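Local coordinates for eukaryotic Translation Initiation 4E (Schistosoma mansoni, PDB 3HXI), which binds the 7-methylguanosine cap of messenger RNA and, as an eIF4E-family initiation factor, probably recruits capped transcripts for translation, at residues Trp29-Phe39 with Tyr65-Lys74. Numbering follows the deposited sequence. Where two conformers were deposited one is given.
With GTG (7-methyl-guanosine-5'-triphosphate-5'-guanosine), chain C.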
# COMPACT_ATOMS: atom_id res chain seq x y z
N TRP A 29 -3.78 -11.01 -16.03
CA TRP A 29 -3.76 -10.02 -14.95
C TRP A 29 -2.36 -9.43 -14.73
O TRP A 29 -2.19 -8.21 -14.68
CB TRP A 29 -4.34 -10.60 -13.64
CG TRP A 29 -4.42 -9.56 -12.54
CD1 TRP A 29 -5.47 -8.72 -12.27
CD2 TRP A 29 -3.40 -9.25 -11.58
NE1 TRP A 29 -5.16 -7.90 -11.18
CE2 TRP A 29 -3.89 -8.21 -10.76
CE3 TRP A 29 -2.11 -9.75 -11.34
CZ2 TRP A 29 -3.13 -7.65 -9.72
CZ3 TRP A 29 -1.37 -9.21 -10.30
CH2 TRP A 29 -1.88 -8.16 -9.50
N ASP A 30 -1.34 -10.28 -14.61
CA ASP A 30 -0.01 -9.78 -14.28
C ASP A 30 0.63 -8.99 -15.42
O ASP A 30 1.50 -8.16 -15.19
CB ASP A 30 0.92 -10.91 -13.79
CG ASP A 30 1.15 -11.99 -14.83
OD1 ASP A 30 0.41 -12.06 -15.83
OD2 ASP A 30 2.09 -12.79 -14.63
N GLU A 31 0.17 -9.24 -16.65
CA GLU A 31 0.65 -8.53 -17.84
C GLU A 31 0.10 -7.10 -17.91
O GLU A 31 0.57 -6.29 -18.71
CB GLU A 31 0.27 -9.30 -19.10
CG GLU A 31 0.92 -10.67 -19.17
CD GLU A 31 0.57 -11.44 -20.42
OE1 GLU A 31 -0.61 -11.45 -20.84
OE2 GLU A 31 1.49 -12.08 -20.97
N CYS A 32 -0.91 -6.81 -17.09
CA CYS A 32 -1.49 -5.47 -17.05
C CYS A 32 -0.72 -4.55 -16.11
O CYS A 32 -0.98 -3.34 -16.09
CB CYS A 32 -2.96 -5.51 -16.62
SG CYS A 32 -4.10 -6.36 -17.76
N LEU A 33 0.21 -5.13 -15.36
CA LEU A 33 1.08 -4.40 -14.44
C LEU A 33 2.31 -3.89 -15.16
O LEU A 33 2.92 -4.62 -15.97
CB LEU A 33 1.54 -5.30 -13.31
CG LEU A 33 0.50 -5.68 -12.27
CD1 LEU A 33 0.98 -6.88 -11.47
CD2 LEU A 33 0.16 -4.50 -11.36
N GLU A 34 2.71 -2.66 -14.87
CA GLU A 34 4.00 -2.20 -15.42
C GLU A 34 4.74 -1.35 -14.42
O GLU A 34 4.13 -0.52 -13.76
CB GLU A 34 3.84 -1.47 -16.76
CG GLU A 34 3.22 -0.09 -16.69
CD GLU A 34 2.73 0.43 -18.04
OE1 GLU A 34 2.48 -0.38 -18.97
OE2 GLU A 34 2.59 1.65 -18.17
N LYS A 35 6.05 -1.57 -14.33
CA LYS A 35 6.89 -0.88 -13.36
C LYS A 35 7.29 0.47 -13.92
O LYS A 35 8.01 0.54 -14.92
CB LYS A 35 8.15 -1.70 -13.06
CG LYS A 35 8.88 -1.25 -11.75
CD LYS A 35 10.26 -1.93 -11.57
CE LYS A 35 10.17 -3.43 -11.36
NZ LYS A 35 11.53 -4.05 -11.37
N VAL A 36 6.84 1.53 -13.27
CA VAL A 36 7.13 2.89 -13.78
C VAL A 36 8.24 3.61 -13.01
O VAL A 36 8.70 4.66 -13.45
CB VAL A 36 5.85 3.75 -13.87
CG1 VAL A 36 4.87 3.17 -14.89
CG2 VAL A 36 5.18 3.92 -12.48
N ALA A 37 8.66 3.06 -11.87
CA ALA A 37 9.79 3.60 -11.11
C ALA A 37 10.27 2.68 -10.00
O ALA A 37 9.52 1.84 -9.50
CB ALA A 37 9.45 4.99 -10.56
N THR A 38 11.57 2.80 -9.69
CA THR A 38 12.19 2.20 -8.51
C THR A 38 12.95 3.34 -7.84
O THR A 38 13.71 4.05 -8.49
CB THR A 38 13.18 1.05 -8.86
OG1 THR A 38 12.47 -0.06 -9.43
CG2 THR A 38 13.90 0.56 -7.60
N PHE A 39 12.73 3.53 -6.54
CA PHE A 39 13.36 4.65 -5.82
C PHE A 39 13.89 4.20 -4.46
O PHE A 39 13.46 3.18 -3.93
CB PHE A 39 12.39 5.84 -5.70
CG PHE A 39 11.16 5.55 -4.87
CD1 PHE A 39 11.20 5.70 -3.49
CD2 PHE A 39 9.98 5.12 -5.47
CE1 PHE A 39 10.06 5.41 -2.71
CE2 PHE A 39 8.84 4.83 -4.70
CZ PHE A 39 8.89 4.98 -3.32
N TYR A 65 0.33 0.43 -7.37
CA TYR A 65 0.98 -0.54 -6.45
C TYR A 65 2.35 -0.01 -6.07
O TYR A 65 3.14 0.33 -6.96
CB TYR A 65 1.16 -1.90 -7.15
CG TYR A 65 -0.10 -2.74 -7.30
CD1 TYR A 65 -0.31 -3.86 -6.48
CD2 TYR A 65 -1.08 -2.42 -8.26
CE1 TYR A 65 -1.46 -4.64 -6.60
CE2 TYR A 65 -2.24 -3.19 -8.39
CZ TYR A 65 -2.42 -4.30 -7.55
OH TYR A 65 -3.57 -5.08 -7.64
N MET A 66 2.64 0.03 -4.77
CA MET A 66 4.00 0.37 -4.32
C MET A 66 4.54 -0.71 -3.40
O MET A 66 3.99 -0.93 -2.31
CB MET A 66 4.08 1.74 -3.63
CG MET A 66 5.52 2.13 -3.24
SD MET A 66 5.68 3.49 -2.06
CE MET A 66 5.22 2.65 -0.53
N PHE A 67 5.59 -1.40 -3.86
CA PHE A 67 6.13 -2.57 -3.17
C PHE A 67 7.64 -2.49 -2.96
O PHE A 67 8.34 -1.93 -3.80
CB PHE A 67 5.77 -3.84 -3.96
CG PHE A 67 4.39 -4.37 -3.63
CD1 PHE A 67 4.23 -5.54 -2.89
CD2 PHE A 67 3.25 -3.65 -4.01
CE1 PHE A 67 2.93 -6.01 -2.54
CE2 PHE A 67 1.96 -4.11 -3.66
CZ PHE A 67 1.81 -5.29 -2.93
N LYS A 68 8.15 -3.06 -1.87
CA LYS A 68 9.60 -3.17 -1.68
C LYS A 68 10.12 -3.83 -2.95
O LYS A 68 9.52 -4.81 -3.42
CB LYS A 68 9.96 -3.99 -0.42
CG LYS A 68 9.56 -3.28 0.85
CD LYS A 68 10.12 -3.91 2.11
CE LYS A 68 9.66 -3.16 3.35
NZ LYS A 68 10.01 -3.93 4.57
N SER A 69 11.21 -3.28 -3.51
CA SER A 69 11.68 -3.63 -4.86
C SER A 69 11.86 -5.12 -5.13
O SER A 69 11.67 -5.58 -6.26
CB SER A 69 12.98 -2.89 -5.18
OG SER A 69 13.98 -3.19 -4.23
N ASP A 70 12.23 -5.88 -4.11
CA ASP A 70 12.45 -7.33 -4.30
C ASP A 70 11.16 -8.15 -4.35
O ASP A 70 11.19 -9.36 -4.60
CB ASP A 70 13.38 -7.89 -3.23
CG ASP A 70 14.84 -7.66 -3.55
OD1 ASP A 70 15.17 -7.51 -4.75
OD2 ASP A 70 15.66 -7.62 -2.61
N ILE A 71 10.03 -7.49 -4.11
CA ILE A 71 8.74 -8.16 -4.00
C ILE A 71 7.86 -7.77 -5.18
O ILE A 71 7.53 -6.60 -5.35
CB ILE A 71 8.00 -7.76 -2.70
CG1 ILE A 71 8.91 -7.98 -1.48
CG2 ILE A 71 6.68 -8.55 -2.57
CD1 ILE A 71 8.32 -7.52 -0.18
N MET A 72 7.50 -8.75 -5.99
CA MET A 72 6.58 -8.53 -7.08
C MET A 72 5.20 -8.22 -6.50
O MET A 72 4.81 -8.79 -5.46
CB MET A 72 6.50 -9.77 -7.98
CG MET A 72 7.70 -9.93 -8.90
SD MET A 72 7.57 -11.39 -9.94
CE MET A 72 7.78 -12.68 -8.71
N PRO A 73 4.48 -7.27 -7.12
CA PRO A 73 3.16 -6.90 -6.59
C PRO A 73 2.06 -7.89 -7.00
O PRO A 73 1.12 -7.52 -7.70
CB PRO A 73 2.91 -5.54 -7.24
CG PRO A 73 3.61 -5.63 -8.55
CD PRO A 73 4.84 -6.46 -8.30
N LYS A 74 2.18 -9.14 -6.56
CA LYS A 74 1.17 -10.14 -6.88
C LYS A 74 1.21 -11.26 -5.85
O LYS A 74 2.23 -11.45 -5.18
CB LYS A 74 1.34 -10.68 -8.32
CG LYS A 74 2.62 -11.47 -8.59
CD LYS A 74 2.94 -11.56 -10.10
CE LYS A 74 2.18 -12.68 -10.82
NZ LYS A 74 2.93 -13.19 -12.03
PA GTG C . -9.39 -6.73 -7.74
O1A GTG C . -9.09 -5.72 -8.82
O2A GTG C . -8.67 -6.71 -6.41
O3A GTG C . -10.96 -6.85 -7.42
PB GTG C . -12.16 -5.89 -7.85
O1B GTG C . -11.88 -4.46 -7.46
O2B GTG C . -13.42 -6.58 -7.33
O3B GTG C . -12.14 -6.09 -9.44
N9A GTG C . -5.97 -10.57 -9.25
C8A GTG C . -5.87 -9.60 -8.33
N7A GTG C . -4.67 -9.72 -7.72
C7X GTG C . -4.21 -8.80 -6.64
C5A GTG C . -4.04 -10.76 -8.26
C6A GTG C . -2.78 -11.32 -8.00
O6A GTG C . -2.00 -10.86 -7.14
N1A GTG C . -2.42 -12.41 -8.71
C2A GTG C . -3.26 -12.92 -9.67
N2A GTG C . -2.92 -14.00 -10.40
N3A GTG C . -4.47 -12.37 -9.92
C4A GTG C . -4.86 -11.29 -9.22
O5D GTG C . -9.07 -8.15 -8.37
C5D GTG C . -9.74 -8.54 -9.56
C4D GTG C . -9.18 -9.86 -10.03
O4D GTG C . -7.83 -9.67 -10.44
C3D GTG C . -9.13 -10.93 -8.96
O3D GTG C . -10.39 -11.57 -8.80
C2D GTG C . -8.06 -11.85 -9.50
O2D GTG C . -8.62 -12.71 -10.50
C1D GTG C . -7.10 -10.86 -10.16
PG GTG C . -12.97 -5.27 -10.54
O1G GTG C . -13.45 -3.94 -10.04
O2G GTG C . -13.96 -6.22 -11.19
O5E GTG C . -11.80 -5.01 -11.61
C5E GTG C . -10.77 -4.07 -11.34
C4E GTG C . -9.85 -3.94 -12.53
O4E GTG C . -9.21 -5.20 -12.75
C3E GTG C . -10.60 -3.64 -13.82
O3E GTG C . -9.68 -2.93 -14.67
C2E GTG C . -10.86 -5.00 -14.44
O2E GTG C . -11.01 -4.95 -15.87
C1E GTG C . -9.59 -5.73 -14.03
N9B GTG C . -9.67 -7.20 -13.87
C8B GTG C . -10.60 -7.64 -12.87
N7B GTG C . -10.40 -9.09 -12.93
C5B GTG C . -9.42 -9.35 -13.84
C6B GTG C . -8.78 -10.59 -14.32
O6B GTG C . -9.17 -11.68 -13.82
N1B GTG C . -7.83 -10.49 -15.28
C2B GTG C . -7.43 -9.28 -15.81
N2B GTG C . -6.47 -9.20 -16.76
N3B GTG C . -7.98 -8.10 -15.41
C4B GTG C . -8.93 -8.10 -14.45
O HOH W 1 11.87 -3.71 -8.60
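Lys74, Leu33 and Trp29 have the largest areas buried where residues 29-39 meet residues 65-74, beside the cap-binding pocket, to which Trp29, Tyr65 and Lys74 contribute. Lys74 reaches across to Asp30 and forms a salt bridge, NZ to OD2 2.8 Å. The ammonium meets the anti side of the carboxylate, 22° out of its plane, and the bend of the lysine chain at chi3 (-83°) brings CE against Asp30 CB as well. Nearer the backbone, Lys74 CB lies 3.7 Å from Trp29 CZ3, at the rim of the indole.

Trp29 turns that rim to residues 65-74 and a face to the ligand. Its CG is anti to the backbone N (chi1 -176°), which brings the six-membered ring against Tyr65 and Pro73, where Tyr65 OH and the carbonyl oxygen of Pro73 both sit at the edge in the ring plane. Tyr65 OH is 3.3 Å from Trp29 CZ2. The methylated guanine stacks on one indole face, with C4A of the cap 3.4 Å above the ring plane.

Leu33, the first residue of strand 33-41, points its two methyls at different partners. CD2 rests over the face of Tyr65, 4.3 Å from the ring centroid in a CH-pi contact, whereas CD1 packs 4.1 Å from CG of Pro73, the central residue of an inverse gamma turn.

Strand 11-21 runs between strands 33-41 and 63-68 in the curved antiparallel sheet, so the two do not pair directly; side chains and the Pro73 carbonyl make the contacts. At the far end Met66 SD approaches the edge of Phe39 in a Met-aromatic contact.

A hydroxyl, a carbonyl and Lys74 CB thus line the indole edge, and the ion pair ties the 3-10 segment to Lys74 beside it; pi stacking on the methylated base, probably cationic, would strengthen recognition.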